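Local atomic coordinates of phosphoserine aminotransferase SerC (PDB entry 3FFR), a protein that probably catalyses the pyridoxal-phosphate-dependent transfer of an amino group from glutamate to 3-phosphohydroxypyruvate, giving phosphoserine. Residues 92-97 against 138-143. Sequence-based numbering, arbitrary orientation.
Sequences GSFSKR and HNETSS. With SER (serine), chain B.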
ATOM      1  N   GLY A  92      25.244  -1.987  -3.333  1.00 27.71           N
ATOM      2  CA  GLY A  92      24.734  -0.702  -2.849  1.00 26.79           C
ATOM      3  C   GLY A  92      23.642  -0.878  -1.827  1.00 27.25           C
ATOM      4  O   GLY A  92      23.324  -1.996  -1.393  1.00 27.72           O
ATOM      5  N   SER A  93      23.059   0.249  -1.461  1.00 27.34           N
ATOM      6  CA  SER A  93      22.100   0.271  -0.356  1.00 27.96           C
ATOM      7  C   SER A  93      20.833  -0.547  -0.535  1.00 28.06           C
ATOM      8  O   SER A  93      20.340  -1.184   0.429  1.00 27.73           O
ATOM      9  CB  SER A  93      21.733   1.698  -0.002  1.00 30.02           C
ATOM     10  OG  SER A  93      22.900   2.431   0.321  1.00 33.27           O
ATOM     11  N   PHE A  94      20.301  -0.536  -1.752  1.00 28.07           N
ATOM     12  CA  PHE A  94      19.050  -1.282  -2.014  1.00 27.10           C
ATOM     13  C   PHE A  94      19.306  -2.784  -2.095  1.00 27.15           C
ATOM     14  O   PHE A  94      18.632  -3.571  -1.421  1.00 28.07           O
ATOM     15  CB  PHE A  94      18.336  -0.729  -3.231  1.00 26.51           C
ATOM     16  CG  PHE A  94      17.834   0.652  -2.985  1.00 28.28           C
ATOM     17  CD1 PHE A  94      16.655   0.845  -2.301  1.00 32.96           C
ATOM     18  CD2 PHE A  94      18.591   1.745  -3.321  1.00 27.70           C
ATOM     19  CE1 PHE A  94      16.200   2.129  -2.032  1.00 36.89           C
ATOM     20  CE2 PHE A  94      18.175   3.029  -3.040  1.00 31.15           C
ATOM     21  CZ  PHE A  94      16.972   3.235  -2.408  1.00 34.66           C
ATOM     22  N   SER A  95      20.314  -3.167  -2.867  1.00 27.12           N
ATOM     23  CA  SER A  95      20.669  -4.593  -2.997  1.00 25.78           C
ATOM     24  C   SER A  95      21.109  -5.160  -1.637  1.00 27.02           C
ATOM     25  O   SER A  95      20.798  -6.302  -1.294  1.00 26.97           O
ATOM     26  CB  SER A  95      21.695  -4.836  -4.108  1.00 26.32           C
ATOM     27  OG  SER A  95      22.841  -4.025  -3.957  1.00 26.91           O
ATOM     28  N   LYS A  96      21.761  -4.321  -0.838  1.00 27.52           N
ATOM     29  CA  LYS A  96      22.174  -4.729   0.520  1.00 27.69           C
ATOM     30  C   LYS A  96      20.973  -4.993   1.447  1.00 27.19           C
ATOM     31  O   LYS A  96      20.923  -5.976   2.196  1.00 26.03           O
ATOM     32  CB  LYS A  96      23.074  -3.683   1.153  1.00 27.63           C
ATOM     33  CG  LYS A  96      23.491  -3.950   2.606  1.00 30.99           C
ATOM     34  CD  LYS A  96      24.432  -2.794   3.056  1.00 35.23           C
ATOM     35  CE  LYS A  96      24.852  -2.828   4.515  1.00 48.94           C
ATOM     36  NZ  LYS A  96      23.767  -2.282   5.412  1.00 59.11           N
ATOM     37  N   ARG A  97      19.989  -4.109   1.374  1.00 26.75           N
ATOM     38  CA  ARG A  97      18.801  -4.214   2.254  0.60 28.19           C
ATOM     39  C   ARG A  97      18.032  -5.500   1.936  1.00 26.22           C
ATOM     40  O   ARG A  97      17.603  -6.224   2.862  1.00 28.43           O
ATOM     41  CB  ARG A  97      17.896  -2.981   2.164  0.60 27.54           C
ATOM     42  CG  ARG A  97      16.835  -2.943   3.292  0.60 29.44           C
ATOM     43  CD  ARG A  97      17.388  -2.530   4.682  0.60 31.14           C
ATOM     44  NE  ARG A  97      16.384  -2.772   5.721  0.60 32.24           N
ATOM     45  CZ  ARG A  97      16.411  -3.832   6.533  0.60 32.50           C
ATOM     46  NH1 ARG A  97      17.448  -4.645   6.515  0.60 23.54           N
ATOM     47  NH2 ARG A  97      15.429  -4.033   7.420  0.60 31.83           N
ATOM     48  N   HIS A 138      18.966  -4.784 -11.320  1.00 26.67           N
ATOM     49  CA  HIS A 138      19.285  -4.212 -12.643  1.00 25.25           C
ATOM     50  C   HIS A 138      19.827  -2.800 -12.517  1.00 26.39           C
ATOM     51  O   HIS A 138      20.722  -2.368 -13.263  1.00 27.83           O
ATOM     52  CB  HIS A 138      18.087  -4.218 -13.612  1.00 26.11           C
ATOM     53  CG  HIS A 138      18.371  -3.445 -14.846  1.00 25.82           C
ATOM     54  ND1 HIS A 138      18.021  -2.106 -14.983  1.00 27.62           N
ATOM     55  CD2 HIS A 138      19.149  -3.744 -15.909  1.00 27.91           C
ATOM     56  CE1 HIS A 138      18.512  -1.657 -16.121  1.00 30.47           C
ATOM     57  NE2 HIS A 138      19.214  -2.627 -16.695  1.00 27.43           N
ATOM     58  N   ASN A 139      19.274  -2.059 -11.569  1.00 25.81           N
ATOM     59  CA  ASN A 139      19.647  -0.650 -11.361  1.00 24.83           C
ATOM     60  C   ASN A 139      19.787  -0.304  -9.883  1.00 28.02           C
ATOM     61  O   ASN A 139      18.779  -0.212  -9.158  1.00 26.74           O
ATOM     62  CB  ASN A 139      18.654   0.280 -12.066  1.00 27.55           C
ATOM     63  CG  ASN A 139      19.260   1.650 -12.384  1.00 29.55           C
ATOM     64  OD1 ASN A 139      20.231   1.750 -13.180  1.00 28.43           O
ATOM     65  ND2 ASN A 139      18.732   2.695 -11.774  1.00 26.48           N
ATOM     66  N   GLU A 140      21.027  -0.223  -9.408  1.00 27.38           N
ATOM     67  CA  GLU A 140      21.286   0.064  -7.972  1.00 26.04           C
ATOM     68  C   GLU A 140      21.248   1.572  -7.855  1.00 27.59           C
ATOM     69  O   GLU A 140      22.216   2.288  -8.131  1.00 26.91           O
ATOM     70  CB  GLU A 140      22.628  -0.534  -7.499  1.00 27.00           C
ATOM     71  CG  GLU A 140      23.016  -0.171  -6.075  1.00 27.88           C
ATOM     72  CD  GLU A 140      21.969  -0.512  -5.035  1.00 28.13           C
ATOM     73  OE1 GLU A 140      21.695  -1.716  -4.815  1.00 28.32           O
ATOM     74  OE2 GLU A 140      21.491   0.452  -4.421  1.00 28.23           O
ATOM     75  N   THR A 141      20.075   2.020  -7.445  1.00 25.79           N
ATOM     76  CA  THR A 141      19.714   3.432  -7.433  1.00 25.66           C
ATOM     77  C   THR A 141      20.624   4.285  -6.540  1.00 27.85           C
ATOM     78  O   THR A 141      20.815   5.478  -6.769  1.00 27.91           O
ATOM     79  CB  THR A 141      18.257   3.594  -6.939  1.00 27.73           C
ATOM     80  OG1 THR A 141      17.446   2.544  -7.478  1.00 27.53           O
ATOM     81  CG2 THR A 141      17.664   4.964  -7.345  1.00 27.31           C
ATOM     82  N   SER A 142      21.189   3.654  -5.523  1.00 27.98           N
ATOM     83  CA  SER A 142      22.056   4.389  -4.597  1.00 26.87           C
ATOM     84  C   SER A 142      23.375   4.822  -5.243  1.00 26.46           C
ATOM     85  O   SER A 142      23.879   5.919  -4.963  1.00 27.74           O
ATOM     86  CB  SER A 142      22.355   3.588  -3.319  1.00 26.97           C
ATOM     87  OG  SER A 142      23.034   2.372  -3.587  1.00 26.92           O
ATOM     88  N   SER A 143      23.885   3.992  -6.149  1.00 26.20           N
ATOM     89  CA  SER A 143      25.216   4.209  -6.723  1.00 27.35           C
ATOM     90  C   SER A 143      25.240   4.550  -8.197  1.00 28.24           C
ATOM     91  O   SER A 143      26.258   4.985  -8.718  1.00 28.55           O
ATOM     92  CB  SER A 143      26.053   2.962  -6.506  1.00 27.45           C
ATOM     93  OG  SER A 143      25.550   1.896  -7.284  1.00 25.56           O
TER
HETATM   94  N   SER B 362      13.469   4.689   0.518  0.75 31.52           N
HETATM   95  CA  SER B 362      14.796   4.947  -0.072  0.75 39.35           C
HETATM   96  C   SER B 362      15.689   5.361   1.047  0.75 40.76           C
HETATM   97  O   SER B 362      16.265   4.443   1.628  0.75 46.00           O
HETATM   98  CB  SER B 362      14.779   5.972  -1.231  0.75 39.90           C
HETATM   99  OG  SER B 362      13.921   5.562  -2.336  0.75 40.73           O
HETATM  100  OXT SER B 362      15.831   6.522   1.418  0.75 40.10           O
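E140 presents its carboxylate to the first turn of helix 93-104, where the backbone N-H groups of F94 and S95 each meet one oxygen. OE1 accepts from S95 N at 2.8 Å through its syn lone pair, and from S95 OG at 2.7 Å on the anti side but well out of the carboxylate plane. OE2 takes F94 N at 3.1 Å (N-H...O angle 160°) and, from above the plane on the same face, S142 OG at 2.6 Å. Four bonds thus fix the rotation of the group; the chain gets there by leaving CG anti to its own backbone N (chi1 175°) and bending at chi2. S142 OG in turn accepts from S93 N at 3.0 Å. G92, at the N-cap position, packs against this cluster, its CA 3.5 Å from E140 CD; a modelled CB would collide with E140 CG and S142 OG.

The F94 ring lies 18° from the carboxylate plane and meets OE2 at its edge, CD2 to OE2 3.4 Å. Its CZ is 3.6 Å from CA of the bound serine. T141, whose CB packs obliquely on F94 CE2, hydrogen-bonds through OG1 to S170 and to O3 of the lysine-bound cofactor at position 191. The segments follow parallel neighbouring strands, 85-90 and 133-137, consistent with the large domain of a fold-type I aminotransferase, its cofactor at the strand ends. A glutamine at E140 puts an NH2 in place of one oxygen, and would probably leave that end's donors, F94 N and S142 OG or S95 N and S95 OG, facing another donor. F94 N to OE2 and F94 on T141 join serine-lining ring to cofactor-binding loop; separately, buried carboxylate and helix N-terminus are likely to stabilise each other electrostatically.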